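PDB 2BOY: 3-chlorocatechol 1,2-dioxygenase from Rhodococcus opacus, which probably opens the aromatic ring of catechols such as 3-chlorocatechol between the two hydroxyl-bearing carbons, using a ferric iron and dioxygen. Local coordinates for residues A[194-208]-A[242-254]. Numbering follows the deposited sequence.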
ATOM      1  N   TRP A 194      -7.743  25.110   7.450  1.00 15.93           N
ATOM      2  CA  TRP A 194      -8.015  26.309   6.671  1.00 15.80           C
ATOM      3  C   TRP A 194      -7.457  26.122   5.262  1.00 16.30           C
ATOM      4  O   TRP A 194      -6.361  25.584   5.109  1.00 15.80           O
ATOM      5  CB  TRP A 194      -7.276  27.510   7.252  1.00 17.04           C
ATOM      6  CG  TRP A 194      -7.591  27.812   8.684  1.00 15.69           C
ATOM      7  CD1 TRP A 194      -7.031  27.231   9.787  1.00 18.65           C
ATOM      8  CD2 TRP A 194      -8.529  28.779   9.167  1.00 17.84           C
ATOM      9  NE1 TRP A 194      -7.596  27.764  10.923  1.00 17.91           N
ATOM     10  CE2 TRP A 194      -8.499  28.727  10.571  1.00 16.78           C
ATOM     11  CE3 TRP A 194      -9.413  29.685   8.548  1.00 19.33           C
ATOM     12  CZ2 TRP A 194      -9.288  29.553  11.366  1.00 16.37           C
ATOM     13  CZ3 TRP A 194     -10.211  30.506   9.351  1.00 20.75           C
ATOM     14  CH2 TRP A 194     -10.139  30.429  10.733  1.00 16.58           C
ATOM     15  N   ILE A 195      -8.249  26.508   4.271  1.00 15.67           N
ATOM     16  CA  ILE A 195      -7.733  26.724   2.896  1.00 17.58           C
ATOM     17  C   ILE A 195      -8.026  28.173   2.598  1.00 17.88           C
ATOM     18  O   ILE A 195      -9.181  28.609   2.698  1.00 19.28           O
ATOM     19  CB  ILE A 195      -8.380  25.763   1.877  1.00 17.36           C
ATOM     20  CG1 ILE A 195      -7.871  24.325   2.115  1.00 16.79           C
ATOM     21  CG2 ILE A 195      -8.041  26.197   0.383  1.00 16.90           C
ATOM     22  CD1 ILE A 195      -8.691  23.244   1.368  1.00 21.21           C
ATOM     23  N   ILE A 196      -6.988  28.928   2.237  1.00 17.23           N
ATOM     24  CA  ILE A 196      -7.056  30.373   2.166  1.00 17.71           C
ATOM     25  C   ILE A 196      -6.577  30.787   0.780  1.00 19.58           C
ATOM     26  O   ILE A 196      -5.505  30.341   0.341  1.00 19.75           O
ATOM     27  CB  ILE A 196      -6.136  30.964   3.250  1.00 16.83           C
ATOM     28  CG1 ILE A 196      -6.577  30.414   4.640  1.00 16.97           C
ATOM     29  CG2 ILE A 196      -6.176  32.533   3.246  1.00 16.64           C
ATOM     30  CD1 ILE A 196      -5.503  30.611   5.711  1.00 20.31           C
ATOM     31  N   ALA A 197      -7.360  31.618   0.113  1.00 19.08           N
ATOM     32  CA  ALA A 197      -7.091  31.898  -1.296  1.00 20.53           C
ATOM     33  C   ALA A 197      -7.449  33.346  -1.675  1.00 21.05           C
ATOM     34  O   ALA A 197      -8.406  33.922  -1.157  1.00 19.48           O
ATOM     35  CB  ALA A 197      -7.913  30.934  -2.155  1.00 20.39           C
ATOM     36  N   LYS A 198      -6.701  33.911  -2.624  1.00 20.95           N
ATOM     37  CA  LYS A 198      -7.071  35.190  -3.199  1.00 22.37           C
ATOM     38  C   LYS A 198      -6.379  35.248  -4.571  1.00 23.72           C
ATOM     39  O   LYS A 198      -5.214  34.886  -4.680  1.00 22.93           O
ATOM     40  CB  LYS A 198      -6.587  36.363  -2.340  1.00 22.37           C
ATOM     41  CG  LYS A 198      -7.083  37.794  -2.876  1.00 23.24           C
ATOM     42  CD  LYS A 198      -6.528  38.935  -1.993  1.00 25.37           C
ATOM     43  CE  LYS A 198      -6.647  40.349  -2.625  1.00 26.05           C
ATOM     44  NZ  LYS A 198      -8.023  40.683  -3.006  1.00 24.99           N
ATOM     45  N   GLU A 199      -7.132  35.641  -5.596  1.00 25.48           N
ATOM     46  CA  GLU A 199      -6.559  35.882  -6.931  1.00 26.96           C
ATOM     47  C   GLU A 199      -5.262  36.675  -6.915  1.00 26.50           C
ATOM     48  O   GLU A 199      -5.167  37.745  -6.308  1.00 26.15           O
ATOM     49  CB  GLU A 199      -7.600  36.556  -7.824  1.00 27.75           C
ATOM     50  CG  GLU A 199      -7.115  36.665  -9.270  1.00 30.79           C
ATOM     51  N   GLY A 200      -4.241  36.126  -7.596  1.00 27.24           N
ATOM     52  CA  GLY A 200      -2.909  36.695  -7.616  1.00 27.42           C
ATOM     53  C   GLY A 200      -1.963  36.253  -6.514  1.00 27.19           C
ATOM     54  O   GLY A 200      -0.823  36.729  -6.442  1.00 28.14           O
ATOM     55  N   TYR A 201      -2.434  35.358  -5.636  1.00 26.00           N
ATOM     56  CA  TYR A 201      -1.617  34.873  -4.531  1.00 24.21           C
ATOM     57  C   TYR A 201      -1.603  33.380  -4.529  1.00 22.77           C
ATOM     58  O   TYR A 201      -2.538  32.748  -4.984  1.00 22.89           O
ATOM     59  CB  TYR A 201      -2.158  35.380  -3.175  1.00 24.27           C
ATOM     60  CG  TYR A 201      -2.041  36.876  -3.109  1.00 25.39           C
ATOM     61  CD1 TYR A 201      -2.993  37.697  -3.735  1.00 26.73           C
ATOM     62  CD2 TYR A 201      -0.948  37.468  -2.516  1.00 24.33           C
ATOM     63  CE1 TYR A 201      -2.869  39.075  -3.729  1.00 28.11           C
ATOM     64  CE2 TYR A 201      -0.819  38.839  -2.482  1.00 28.98           C
ATOM     65  CZ  TYR A 201      -1.781  39.633  -3.101  1.00 28.93           C
ATOM     66  OH  TYR A 201      -1.632  40.974  -3.086  1.00 30.55           O
ATOM     67  N   GLU A 202      -0.535  32.823  -3.973  1.00 22.86           N
ATOM     68  CA  GLU A 202      -0.449  31.392  -3.788  1.00 22.53           C
ATOM     69  C   GLU A 202      -1.336  31.027  -2.583  1.00 21.87           C
ATOM     70  O   GLU A 202      -1.289  31.723  -1.553  1.00 21.42           O
ATOM     71  CB  GLU A 202       0.985  31.002  -3.504  1.00 23.50           C
ATOM     72  CG  GLU A 202       1.868  31.217  -4.724  1.00 27.30           C
ATOM     73  CD  GLU A 202       3.172  30.461  -4.664  1.00 31.63           C
ATOM     74  OE1 GLU A 202       3.694  30.209  -3.545  1.00 31.02           O
ATOM     75  OE2 GLU A 202       3.676  30.142  -5.768  1.00 34.39           O
ATOM     76  N   SER A 203      -2.111  29.963  -2.740  1.00 20.94           N
ATOM     77  CA  SER A 203      -3.089  29.566  -1.716  1.00 22.05           C
ATOM     78  C   SER A 203      -2.345  28.995  -0.543  1.00 21.02           C
ATOM     79  O   SER A 203      -1.243  28.512  -0.725  1.00 19.94           O
ATOM     80  CB  SER A 203      -3.976  28.495  -2.312  1.00 22.33           C
ATOM     81  OG  SER A 203      -4.809  29.132  -3.254  1.00 31.04           O
ATOM     82  N   LEU A 204      -2.954  29.010   0.650  1.00 19.17           N
ATOM     83  CA  LEU A 204      -2.295  28.452   1.789  1.00 18.31           C
ATOM     84  C   LEU A 204      -3.251  27.414   2.377  1.00 17.58           C
ATOM     85  O   LEU A 204      -4.395  27.728   2.632  1.00 18.03           O
ATOM     86  CB  LEU A 204      -2.015  29.551   2.833  1.00 17.92           C
ATOM     87  CG  LEU A 204      -1.627  29.113   4.253  1.00 18.27           C
ATOM     88  CD1 LEU A 204      -0.371  28.250   4.232  1.00 17.49           C
ATOM     89  CD2 LEU A 204      -1.458  30.340   5.177  1.00 18.18           C
ATOM     90  N   THR A 205      -2.781  26.193   2.539  1.00 17.38           N
ATOM     91  CA  THR A 205      -3.464  25.181   3.365  1.00 16.92           C
ATOM     92  C   THR A 205      -2.758  24.996   4.669  1.00 16.30           C
ATOM     93  O   THR A 205      -1.560  24.707   4.705  1.00 17.67           O
ATOM     94  CB  THR A 205      -3.502  23.866   2.594  1.00 17.43           C
ATOM     95  OG1 THR A 205      -4.336  24.048   1.436  1.00 16.11           O
ATOM     96  CG2 THR A 205      -4.249  22.733   3.450  1.00 17.67           C
ATOM     97  N   THR A 206      -3.503  25.066   5.782  1.00 16.55           N
ATOM     98  CA  THR A 206      -2.824  24.963   7.053  1.00 15.57           C
ATOM     99  C   THR A 206      -3.801  24.499   8.151  1.00 15.23           C
ATOM    100  O   THR A 206      -4.980  24.261   7.881  1.00 14.87           O
ATOM    101  CB  THR A 206      -2.121  26.332   7.384  1.00 16.56           C
ATOM    102  OG1 THR A 206      -1.203  26.180   8.478  1.00 18.34           O
ATOM    103  CG2 THR A 206      -3.105  27.452   7.805  1.00 19.33           C
ATOM    104  N   GLN A 207      -3.278  24.357   9.355  1.00 15.57           N
ATOM    105  CA  GLN A 207      -4.075  23.909  10.515  1.00 16.43           C
ATOM    106  C   GLN A 207      -3.601  24.714  11.688  1.00 17.00           C
ATOM    107  O   GLN A 207      -2.411  25.019  11.776  1.00 17.72           O
ATOM    108  CB  GLN A 207      -3.742  22.464  10.840  1.00 16.13           C
ATOM    109  CG  GLN A 207      -4.247  21.486   9.793  1.00 20.48           C
ATOM    110  CD  GLN A 207      -4.247  20.060  10.266  1.00 19.91           C
ATOM    111  OE1 GLN A 207      -4.487  19.777  11.448  1.00 20.25           O
ATOM    112  NE2 GLN A 207      -4.005  19.151   9.340  1.00 20.57           N
ATOM    113  N   LEU A 208      -4.489  24.995  12.640  1.00 16.90           N
ATOM    114  CA  LEU A 208      -4.021  25.676  13.859  1.00 16.26           C
ATOM    115  C   LEU A 208      -4.424  24.816  15.052  1.00 16.81           C
ATOM    116  O   LEU A 208      -5.512  24.295  15.062  1.00 16.34           O
ATOM    117  CB  LEU A 208      -4.648  27.080  13.963  1.00 15.65           C
ATOM    118  CG  LEU A 208      -4.227  28.000  12.793  1.00 17.41           C
ATOM    119  CD1 LEU A 208      -5.022  29.302  12.764  1.00 15.85           C
ATOM    120  CD2 LEU A 208      -2.712  28.280  12.833  1.00 19.29           C
ATOM    121  N   HIS A 242     -15.596  32.282  27.999  1.00 34.92           N
ATOM    122  CA  HIS A 242     -15.298  31.785  26.678  1.00 31.80           C
ATOM    123  C   HIS A 242     -13.811  32.005  26.449  1.00 29.12           C
ATOM    124  O   HIS A 242     -13.103  32.524  27.344  1.00 26.80           O
ATOM    125  CB  HIS A 242     -16.194  32.413  25.594  1.00 32.51           C
ATOM    126  CG  HIS A 242     -15.922  33.863  25.327  1.00 35.32           C
ATOM    127  ND1 HIS A 242     -16.758  34.869  25.763  1.00 38.78           N
ATOM    128  CD2 HIS A 242     -14.925  34.478  24.643  1.00 35.78           C
ATOM    129  CE1 HIS A 242     -16.278  36.041  25.386  1.00 37.35           C
ATOM    130  NE2 HIS A 242     -15.157  35.834  24.718  1.00 37.43           N
ATOM    131  N   PHE A 243     -13.337  31.575  25.285  1.00 25.03           N
ATOM    132  CA  PHE A 243     -11.928  31.655  24.956  1.00 23.57           C
ATOM    133  C   PHE A 243     -11.792  32.518  23.744  1.00 23.46           C
ATOM    134  O   PHE A 243     -12.683  32.508  22.885  1.00 23.47           O
ATOM    135  CB  PHE A 243     -11.369  30.257  24.734  1.00 23.26           C
ATOM    136  CG  PHE A 243     -11.387  29.438  25.996  1.00 25.95           C
ATOM    137  CD1 PHE A 243     -10.362  29.563  26.923  1.00 27.55           C
ATOM    138  CD2 PHE A 243     -12.487  28.649  26.307  1.00 31.28           C
ATOM    139  CE1 PHE A 243     -10.398  28.833  28.146  1.00 32.48           C
ATOM    140  CE2 PHE A 243     -12.548  27.933  27.525  1.00 34.28           C
ATOM    141  CZ  PHE A 243     -11.507  28.025  28.433  1.00 32.60           C
ATOM    142  N   GLU A 244     -10.687  33.234  23.685  1.00 22.79           N
ATOM    143  CA  GLU A 244     -10.371  34.061  22.534  1.00 23.53           C
ATOM    144  C   GLU A 244      -8.947  33.787  22.070  1.00 22.54           C
ATOM    145  O   GLU A 244      -8.050  33.490  22.878  1.00 21.63           O
ATOM    146  CB  GLU A 244     -10.570  35.520  22.918  1.00 24.00           C
ATOM    147  CG  GLU A 244     -10.078  36.523  21.921  1.00 30.59           C
ATOM    148  CD  GLU A 244     -10.221  37.930  22.495  1.00 36.94           C
ATOM    149  OE1 GLU A 244      -9.180  38.622  22.631  1.00 42.16           O
ATOM    150  OE2 GLU A 244     -11.363  38.314  22.851  1.00 38.47           O
ATOM    151  N   THR A 245      -8.742  33.878  20.761  1.00 21.07           N
ATOM    152  CA  THR A 245      -7.413  33.678  20.190  1.00 20.89           C
ATOM    153  C   THR A 245      -7.261  34.530  18.919  1.00 20.39           C
ATOM    154  O   THR A 245      -8.240  35.010  18.405  1.00 18.82           O
ATOM    155  CB  THR A 245      -7.178  32.169  19.950  1.00 20.68           C
ATOM    156  OG1 THR A 245      -5.783  31.948  19.675  1.00 22.27           O
ATOM    157  CG2 THR A 245      -7.892  31.667  18.673  1.00 19.96           C
ATOM    158  N   SER A 246      -6.024  34.739  18.461  1.00 20.80           N
ATOM    159  CA  SER A 246      -5.739  35.645  17.351  1.00 21.79           C
ATOM    160  C   SER A 246      -4.704  34.926  16.534  1.00 20.56           C
ATOM    161  O   SER A 246      -3.843  34.221  17.087  1.00 20.91           O
ATOM    162  CB  SER A 246      -5.104  36.959  17.839  1.00 21.40           C
ATOM    163  OG  SER A 246      -6.044  37.692  18.603  1.00 30.57           O
ATOM    164  N   TYR A 247      -4.777  35.099  15.228  1.00 20.07           N
ATOM    165  CA  TYR A 247      -3.744  34.571  14.340  1.00 19.52           C
ATOM    166  C   TYR A 247      -3.595  35.455  13.130  1.00 18.85           C
ATOM    167  O   TYR A 247      -4.580  35.967  12.608  1.00 19.24           O
ATOM    168  CB  TYR A 247      -4.055  33.140  13.860  1.00 18.79           C
ATOM    169  CG  TYR A 247      -2.865  32.470  13.201  1.00 18.84           C
ATOM    170  CD1 TYR A 247      -1.811  31.931  13.972  1.00 20.96           C
ATOM    171  CD2 TYR A 247      -2.789  32.384  11.822  1.00 19.79           C
ATOM    172  CE1 TYR A 247      -0.685  31.335  13.355  1.00 20.78           C
ATOM    173  CE2 TYR A 247      -1.718  31.805  11.195  1.00 20.33           C
ATOM    174  CZ  TYR A 247      -0.656  31.283  11.970  1.00 22.33           C
ATOM    175  OH  TYR A 247       0.404  30.690  11.324  1.00 22.44           O
ATOM    176  N   LYS A 248      -2.363  35.583  12.658  1.00 18.15           N
ATOM    177  CA  LYS A 248      -2.111  36.327  11.443  1.00 18.77           C
ATOM    178  C   LYS A 248      -1.540  35.420  10.379  1.00 18.51           C
ATOM    179  O   LYS A 248      -0.443  34.839  10.578  1.00 18.13           O
ATOM    180  CB  LYS A 248      -1.107  37.470  11.701  1.00 20.50           C
ATOM    181  CG  LYS A 248      -0.690  38.221  10.424  1.00 20.87           C
ATOM    182  CD  LYS A 248       0.381  39.336  10.669  1.00 27.87           C
ATOM    183  CE  LYS A 248       1.822  38.758  10.732  1.00 35.02           C
ATOM    184  NZ  LYS A 248       2.835  39.662  11.444  1.00 34.95           N
ATOM    185  N   PHE A 249      -2.275  35.301   9.262  1.00 17.93           N
ATOM    186  CA  PHE A 249      -1.859  34.525   8.099  1.00 18.41           C
ATOM    187  C   PHE A 249      -1.158  35.434   7.069  1.00 18.01           C
ATOM    188  O   PHE A 249      -1.491  36.615   6.939  1.00 18.55           O
ATOM    189  CB  PHE A 249      -3.068  33.932   7.367  1.00 18.51           C
ATOM    190  CG  PHE A 249      -3.968  33.033   8.233  1.00 18.34           C
ATOM    191  CD1 PHE A 249      -5.093  33.562   8.846  1.00 19.43           C
ATOM    192  CD2 PHE A 249      -3.732  31.656   8.312  1.00 16.16           C
ATOM    193  CE1 PHE A 249      -5.977  32.751   9.587  1.00 17.26           C
ATOM    194  CE2 PHE A 249      -4.603  30.833   9.075  1.00 18.87           C
ATOM    195  CZ  PHE A 249      -5.731  31.404   9.672  1.00 15.34           C
ATOM    196  N   THR A 250      -0.195  34.876   6.346  1.00 18.11           N
ATOM    197  CA  THR A 250       0.459  35.625   5.258  1.00 19.28           C
ATOM    198  C   THR A 250       0.315  34.888   3.938  1.00 19.40           C
ATOM    199  O   THR A 250       0.533  33.683   3.892  1.00 20.29           O
ATOM    200  CB  THR A 250       1.923  35.873   5.549  1.00 18.40           C
ATOM    201  OG1 THR A 250       2.045  36.647   6.752  1.00 19.01           O
ATOM    202  CG2 THR A 250       2.542  36.801   4.446  1.00 21.30           C
ATOM    203  N   LEU A 251      -0.047  35.612   2.873  1.00 19.87           N
ATOM    204  CA  LEU A 251      -0.028  35.042   1.523  1.00 20.81           C
ATOM    205  C   LEU A 251       1.065  35.721   0.686  1.00 22.44           C
ATOM    206  O   LEU A 251       1.312  36.931   0.835  1.00 21.98           O
ATOM    207  CB  LEU A 251      -1.382  35.225   0.824  1.00 21.44           C
ATOM    208  CG  LEU A 251      -2.684  34.615   1.411  1.00 19.96           C
ATOM    209  CD1 LEU A 251      -3.877  34.734   0.460  1.00 20.60           C
ATOM    210  CD2 LEU A 251      -2.403  33.129   1.758  1.00 20.03           C
ATOM    211  N   GLY A 252       1.676  34.956  -0.220  1.00 23.51           N
ATOM    212  CA  GLY A 252       2.720  35.504  -1.073  1.00 26.25           C
ATOM    213  C   GLY A 252       2.184  35.553  -2.483  1.00 27.28           C
ATOM    214  O   GLY A 252       1.375  34.724  -2.862  1.00 25.86           O
ATOM    215  N   LYS A 253       2.639  36.527  -3.265  1.00 30.24           N
ATOM    216  CA  LYS A 253       2.119  36.715  -4.621  1.00 32.76           C
ATOM    217  C   LYS A 253       2.494  35.578  -5.531  1.00 33.75           C
ATOM    218  O   LYS A 253       3.524  34.946  -5.354  1.00 35.15           O
ATOM    219  CB  LYS A 253       2.626  38.041  -5.219  1.00 34.32           C
ATOM    220  CG  LYS A 253       1.985  39.267  -4.588  1.00 37.69           C
ATOM    221  CD  LYS A 253       1.702  40.319  -5.659  1.00 43.95           C
ATOM    222  CE  LYS A 253       1.308  41.659  -5.045  1.00 47.42           C
ATOM    223  NZ  LYS A 253       1.903  42.812  -5.821  1.00 49.82           N
ATOM    224  N   VAL A 254       1.646  35.313  -6.516  1.00 36.03           N
ATOM    225  CA  VAL A 254       1.947  34.352  -7.589  1.00 38.15           C
ATOM    226  C   VAL A 254       3.201  34.807  -8.366  1.00 39.24           C
ATOM    227  O   VAL A 254       3.481  36.012  -8.443  1.00 38.53           O
ATOM    228  CB  VAL A 254       0.706  34.199  -8.516  1.00 38.74           C
ATOM    229  CG1 VAL A 254       1.080  33.907  -9.974  1.00 40.57           C
ATOM    230  CG2 VAL A 254      -0.299  33.139  -7.935  1.00 37.45           C
ATOM    231  OXT VAL A 254       3.967  33.976  -8.885  1.00 41.06           O
TER
HETATM  232  O   HOH W   1       1.090  32.133  -0.171  1.00 23.68           O
HETATM  233  O   HOH W   2       3.219  30.968  -8.393  1.00 52.91           O
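Gly200 O takes the backbone N-H of Val254 at 2.8 Å, in a nearly straight bond whose donor stands above the carbonyl plane. Lys253 CA adds a CA-H...O contact to the same oxygen. Two residues on, Glu202 N gives its hydrogen to Gly252 O at 2.9 Å. A water then joins Glu202 O to Gly252 N. The C-terminal tail is thus tied to the turn 198-201, a type II beta turn, by a single beta bridge between Tyr201 and Lys253. The Tyr201 and Lys253 side chains run side by side in the same direction, with Tyr201 CE2 3.5 Å from Lys253 CG. Tyr201 CD2 also lies 4.0 Å from Leu251 CB. Cut back to an alanine, Tyr201 would probably leave the aliphatic chain of Lys253 without its flanking ring and Leu251 with less cover. The loop holding this turn joins strands 187-197 and 204-210, an antiparallel pair in the beta-rich Dioxygenase domain, and strand 241-250 lays Tyr247 and Phe249 against them. Phe249 is central there. Its CG lies anti to the carbonyl carbon (chi1 -57°), which swings the ring toward the 194-208 hairpin. The ring edge meets the face of the five-membered ring of Trp194 in an edge-to-face pair, planes at 59°. Ile196 CD1 sits over one Phe249 face, 3.7 Å from the centroid, and Tyr247 CD2 covers the opposite face. Leu208 CD2 in turn lies over the Tyr247 ring. Nearer the turn, Leu251 CD2 packs 3.8 Å from Leu204 CB.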